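PDB 3KRE: phosphoribosylaminoimidazole-succinocarboxamide synthase, which catalyses the ATP-dependent condensation of 5-amino-1-(5-phosphoribosyl)imidazole-4-carboxylate with L-aspartate to form SAICAR in de novo purine biosynthesis. Local coordinates for residues 105-119 and 193-205. Residues are numbered along the deposited sequence; the frame is centred on the assembly and turned at random.
Sequences ITIIPIEVVIRNLAA and KLVDFKLEFGKLH. With EDO (1,2-ethanediol), chain G; EDO (1,2-ethanediol), chain F.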
# COMPACT_ATOMS: atom_id res chain seq x y z
N ILE A 105 15.81 2.35 -3.34
CA ILE A 105 15.92 2.88 -1.98
C ILE A 105 15.97 1.74 -0.94
O ILE A 105 15.63 0.60 -1.25
CB ILE A 105 14.75 3.84 -1.65
CG1 ILE A 105 13.40 3.15 -1.80
CG2 ILE A 105 14.79 5.09 -2.54
CD1 ILE A 105 12.23 4.05 -1.32
N THR A 106 16.43 2.06 0.26
CA THR A 106 16.39 1.10 1.36
C THR A 106 15.09 1.24 2.10
O THR A 106 14.77 2.32 2.57
CB THR A 106 17.58 1.24 2.30
OG1 THR A 106 18.77 1.04 1.52
CG2 THR A 106 17.54 0.16 3.36
N ILE A 107 14.34 0.15 2.18
CA ILE A 107 13.01 0.20 2.75
C ILE A 107 13.18 0.11 4.26
O ILE A 107 13.94 -0.71 4.76
CB ILE A 107 12.11 -0.93 2.23
CG1 ILE A 107 11.96 -0.84 0.71
CG2 ILE A 107 10.70 -0.88 2.87
CD1 ILE A 107 11.38 0.48 0.25
N ILE A 108 12.50 0.99 4.97
CA ILE A 108 12.42 0.94 6.43
C ILE A 108 11.47 -0.22 6.81
O ILE A 108 10.40 -0.35 6.27
CB ILE A 108 11.93 2.28 7.00
CG1 ILE A 108 12.90 3.41 6.65
CG2 ILE A 108 11.62 2.22 8.52
CD1 ILE A 108 12.22 4.68 6.37
N PRO A 109 11.87 -1.06 7.76
CA PRO A 109 11.11 -2.31 7.90
C PRO A 109 9.87 -2.16 8.79
O PRO A 109 9.65 -3.00 9.69
CB PRO A 109 12.13 -3.24 8.54
CG PRO A 109 12.84 -2.35 9.46
CD PRO A 109 12.93 -0.98 8.79
N ILE A 110 9.09 -1.11 8.52
CA ILE A 110 7.83 -0.80 9.21
C ILE A 110 6.69 -0.75 8.19
O ILE A 110 6.88 -0.18 7.11
CB ILE A 110 7.90 0.60 9.87
CG1 ILE A 110 9.07 0.67 10.86
CG2 ILE A 110 6.57 0.95 10.55
CD1 ILE A 110 9.33 2.08 11.40
N GLU A 111 5.54 -1.30 8.51
CA GLU A 111 4.31 -1.10 7.74
C GLU A 111 3.50 -0.10 8.56
O GLU A 111 3.33 -0.30 9.76
CB GLU A 111 3.55 -2.39 7.62
CG GLU A 111 4.30 -3.41 6.81
CD GLU A 111 3.47 -4.60 6.51
OE1 GLU A 111 3.18 -5.38 7.45
OE2 GLU A 111 3.13 -4.79 5.33
N VAL A 112 3.06 0.98 7.93
CA VAL A 112 2.22 1.96 8.60
C VAL A 112 0.80 1.68 8.14
O VAL A 112 0.51 1.71 6.94
CB VAL A 112 2.62 3.39 8.23
CG1 VAL A 112 1.83 4.37 9.07
CG2 VAL A 112 4.16 3.58 8.41
N VAL A 113 -0.08 1.38 9.08
CA VAL A 113 -1.48 1.11 8.74
C VAL A 113 -2.29 2.27 9.24
O VAL A 113 -2.17 2.64 10.40
CB VAL A 113 -1.99 -0.23 9.33
CG1 VAL A 113 -3.48 -0.37 9.07
CG2 VAL A 113 -1.19 -1.43 8.76
N ILE A 114 -3.09 2.85 8.35
CA ILE A 114 -3.94 3.99 8.63
C ILE A 114 -5.39 3.51 8.50
O ILE A 114 -5.79 2.98 7.46
CB ILE A 114 -3.68 5.18 7.67
CG1 ILE A 114 -2.22 5.63 7.72
CG2 ILE A 114 -4.54 6.34 8.07
CD1 ILE A 114 -1.28 4.83 6.83
N ARG A 115 -6.17 3.69 9.56
CA ARG A 115 -7.57 3.19 9.59
C ARG A 115 -8.57 4.33 9.77
O ARG A 115 -8.47 5.14 10.73
CB ARG A 115 -7.74 2.20 10.74
CG ARG A 115 -6.68 1.09 10.82
CD ARG A 115 -7.01 0.09 11.90
NE ARG A 115 -5.98 -0.93 12.00
CZ ARG A 115 -5.93 -2.05 11.26
NH1 ARG A 115 -6.87 -2.32 10.38
NH2 ARG A 115 -4.96 -2.91 11.45
N ASN A 116 -9.55 4.37 8.86
CA ASN A 116 -10.67 5.29 8.92
C ASN A 116 -11.93 4.65 9.50
O ASN A 116 -12.67 5.30 10.22
CB ASN A 116 -10.95 5.89 7.55
CG ASN A 116 -9.80 6.74 7.06
OD1 ASN A 116 -9.33 7.60 7.78
ND2 ASN A 116 -9.32 6.48 5.85
N LEU A 117 -12.18 3.41 9.14
CA LEU A 117 -13.20 2.58 9.75
C LEU A 117 -12.54 1.31 10.27
O LEU A 117 -11.46 0.93 9.84
CB LEU A 117 -14.27 2.20 8.74
CG LEU A 117 -14.82 3.23 7.75
CD1 LEU A 117 -15.89 2.51 6.86
CD2 LEU A 117 -15.39 4.46 8.43
N ALA A 118 -13.21 0.65 11.20
CA ALA A 118 -12.76 -0.64 11.71
C ALA A 118 -12.92 -1.71 10.65
O ALA A 118 -13.97 -1.81 10.02
CB ALA A 118 -13.59 -1.06 12.91
N ALA A 119 -11.89 -2.52 10.47
CA ALA A 119 -11.96 -3.66 9.56
C ALA A 119 -10.90 -4.67 9.93
O ALA A 119 -10.06 -4.42 10.80
CB ALA A 119 -11.84 -3.20 8.10
N LYS A 193 -15.10 4.55 -0.60
CA LYS A 193 -14.65 4.88 0.74
C LYS A 193 -13.33 4.20 0.99
O LYS A 193 -13.23 2.98 0.87
CB LYS A 193 -15.66 4.39 1.79
CG LYS A 193 -15.30 4.67 3.24
CD LYS A 193 -15.00 6.17 3.49
CE LYS A 193 -14.61 6.43 4.95
NZ LYS A 193 -14.31 7.90 5.23
N LEU A 194 -12.31 4.98 1.37
CA LEU A 194 -11.04 4.43 1.78
C LEU A 194 -11.15 4.03 3.23
O LEU A 194 -11.16 4.88 4.12
CB LEU A 194 -9.93 5.47 1.65
CG LEU A 194 -8.51 5.06 2.01
CD1 LEU A 194 -8.05 3.85 1.16
CD2 LEU A 194 -7.55 6.26 1.80
N VAL A 195 -11.29 2.73 3.45
CA VAL A 195 -11.55 2.18 4.78
C VAL A 195 -10.27 2.20 5.63
O VAL A 195 -10.23 2.69 6.75
CB VAL A 195 -12.16 0.76 4.63
CG1 VAL A 195 -12.20 -0.00 5.96
CG2 VAL A 195 -13.56 0.84 3.96
N ASP A 196 -9.20 1.65 5.06
CA ASP A 196 -7.91 1.65 5.68
C ASP A 196 -6.89 1.37 4.59
O ASP A 196 -7.29 1.06 3.47
CB ASP A 196 -7.79 0.63 6.84
CG ASP A 196 -7.98 -0.85 6.41
OD1 ASP A 196 -7.49 -1.27 5.36
OD2 ASP A 196 -8.58 -1.63 7.18
N PHE A 197 -5.62 1.52 4.91
CA PHE A 197 -4.55 1.20 3.97
C PHE A 197 -3.21 1.10 4.66
O PHE A 197 -3.09 1.50 5.80
CB PHE A 197 -4.50 2.22 2.82
CG PHE A 197 -4.16 3.61 3.24
CD1 PHE A 197 -2.90 4.14 2.98
CD2 PHE A 197 -5.08 4.41 3.84
CE1 PHE A 197 -2.59 5.44 3.34
CE2 PHE A 197 -4.78 5.74 4.20
CZ PHE A 197 -3.53 6.24 3.96
N LYS A 198 -2.24 0.47 3.97
CA LYS A 198 -0.91 0.22 4.49
C LYS A 198 0.08 0.93 3.58
O LYS A 198 -0.01 0.86 2.34
CB LYS A 198 -0.61 -1.29 4.51
CG LYS A 198 0.78 -1.71 5.03
CD LYS A 198 1.89 -1.69 3.98
CE LYS A 198 1.95 -2.95 3.06
NZ LYS A 198 2.54 -2.50 1.76
N LEU A 199 1.05 1.60 4.21
CA LEU A 199 2.14 2.28 3.54
C LEU A 199 3.48 1.72 3.98
O LEU A 199 3.62 1.25 5.12
CB LEU A 199 2.15 3.77 3.90
CG LEU A 199 0.90 4.55 3.55
CD1 LEU A 199 1.08 6.03 4.01
CD2 LEU A 199 0.60 4.45 2.01
N GLU A 200 4.47 1.79 3.10
CA GLU A 200 5.86 1.55 3.43
C GLU A 200 6.68 2.67 2.88
O GLU A 200 6.38 3.20 1.79
CB GLU A 200 6.36 0.23 2.80
CG GLU A 200 5.67 -0.97 3.41
CD GLU A 200 6.11 -2.27 2.77
OE1 GLU A 200 7.30 -2.37 2.36
OE2 GLU A 200 5.28 -3.20 2.73
N PHE A 201 7.73 3.02 3.60
CA PHE A 201 8.61 4.09 3.20
C PHE A 201 10.04 3.58 3.13
O PHE A 201 10.40 2.62 3.80
CB PHE A 201 8.56 5.21 4.22
CG PHE A 201 7.22 5.99 4.24
CD1 PHE A 201 7.07 7.19 3.57
CD2 PHE A 201 6.15 5.50 4.98
CE1 PHE A 201 5.84 7.87 3.62
CE2 PHE A 201 4.92 6.20 5.00
CZ PHE A 201 4.80 7.37 4.36
N GLY A 202 10.86 4.30 2.38
CA GLY A 202 12.29 4.01 2.32
C GLY A 202 13.09 5.29 2.22
O GLY A 202 12.53 6.39 2.18
N LYS A 203 14.39 5.15 2.25
CA LYS A 203 15.27 6.30 2.21
C LYS A 203 16.30 6.08 1.13
O LYS A 203 16.65 4.91 0.81
CB LYS A 203 15.93 6.51 3.56
CG LYS A 203 14.97 6.98 4.63
CD LYS A 203 15.66 7.70 5.76
CE LYS A 203 16.16 6.79 6.81
NZ LYS A 203 16.95 7.59 7.85
N LEU A 204 16.75 7.22 0.57
CA LEU A 204 17.77 7.18 -0.47
C LEU A 204 19.04 6.60 0.07
O LEU A 204 19.48 6.83 1.23
CB LEU A 204 18.06 8.54 -1.11
CG LEU A 204 16.93 9.39 -1.70
CD1 LEU A 204 17.39 10.81 -2.01
CD2 LEU A 204 16.35 8.71 -2.95
N HIS A 205 19.59 5.80 -0.84
CA HIS A 205 20.95 5.33 -0.85
C HIS A 205 21.88 6.37 -0.43
O HIS A 205 21.90 7.45 -1.03
CB HIS A 205 21.44 5.03 -2.26
C1 EDO G . -4.52 -2.47 4.82
O1 EDO G . -5.85 -2.95 4.79
C2 EDO G . -3.72 -3.47 5.64
O2 EDO G . -4.07 -3.25 6.99
C1 EDO F . 0.87 -5.99 9.15
O1 EDO F . 0.94 -6.76 7.95
C2 EDO F . -0.46 -5.29 9.18
O2 EDO F . -1.44 -6.31 9.29
O HOH W 1 8.35 1.73 5.96
O HOH W 2 8.59 -2.66 5.34
O HOH W 3 -9.31 -0.92 9.58
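Strand 110-115 runs antiparallel to 193-199 at 160°, with paired backbone bonds joining Val112 to Leu199 and Ile114 to Phe197, while Thr106 and Lys203 make another such pair. Between the two runs the register slips by two residues, where Pro109 centres an inverse gamma turn; water 1 bridges this break, accepting from Phe201 N at 2.8 Å and donating toward the carbonyls of Ile108 and Ile110. On the face carrying Val112, Ile114, Phe197 and Leu199, Ile114 CB stands 4.1 Å from the Phe197 ring centroid in a CH-pi contact. CG1 of Ile114 lies anti to its carbonyl carbon (chi1 -58°) and chi2 of 84° turns CD1 over the same ring face, 3.7 Å above its plane, offset toward the rim, and 3.9 Å from Leu199 CD1. Helix 166-189 touches Val112 and Phe197 here. Strand 192-204 is shared within the large antiparallel sheet of the SAICAR synthetase fold, pairing with 99-107 toward one end and 110-115 toward the other. The other face, with Val113, Arg115, Asp196 and Lys198, is largely polar; Val113 CG1 sits over the Arg115 guanidinium centre. Arg115 NH1 and Asp196 OD2 form a long salt bridge (3.7 Å), bridged by water 3; Glu140 and Arg224 are their further partners. Lys198, bent at chi2 and chi3, crosses Glu111 obliquely, its CE 3.2 Å from Glu111 OE2, while its NZ forms salt bridges with Asp216 and, at 3.0 Å, Glu200 OE2, which Lys144 also binds. At the corner, Val195 O accepts from Asn116 N and Leu117 N, and Asn116 ND2 donates to Leu194 O at 3.0 Å and to Asn180 OD1.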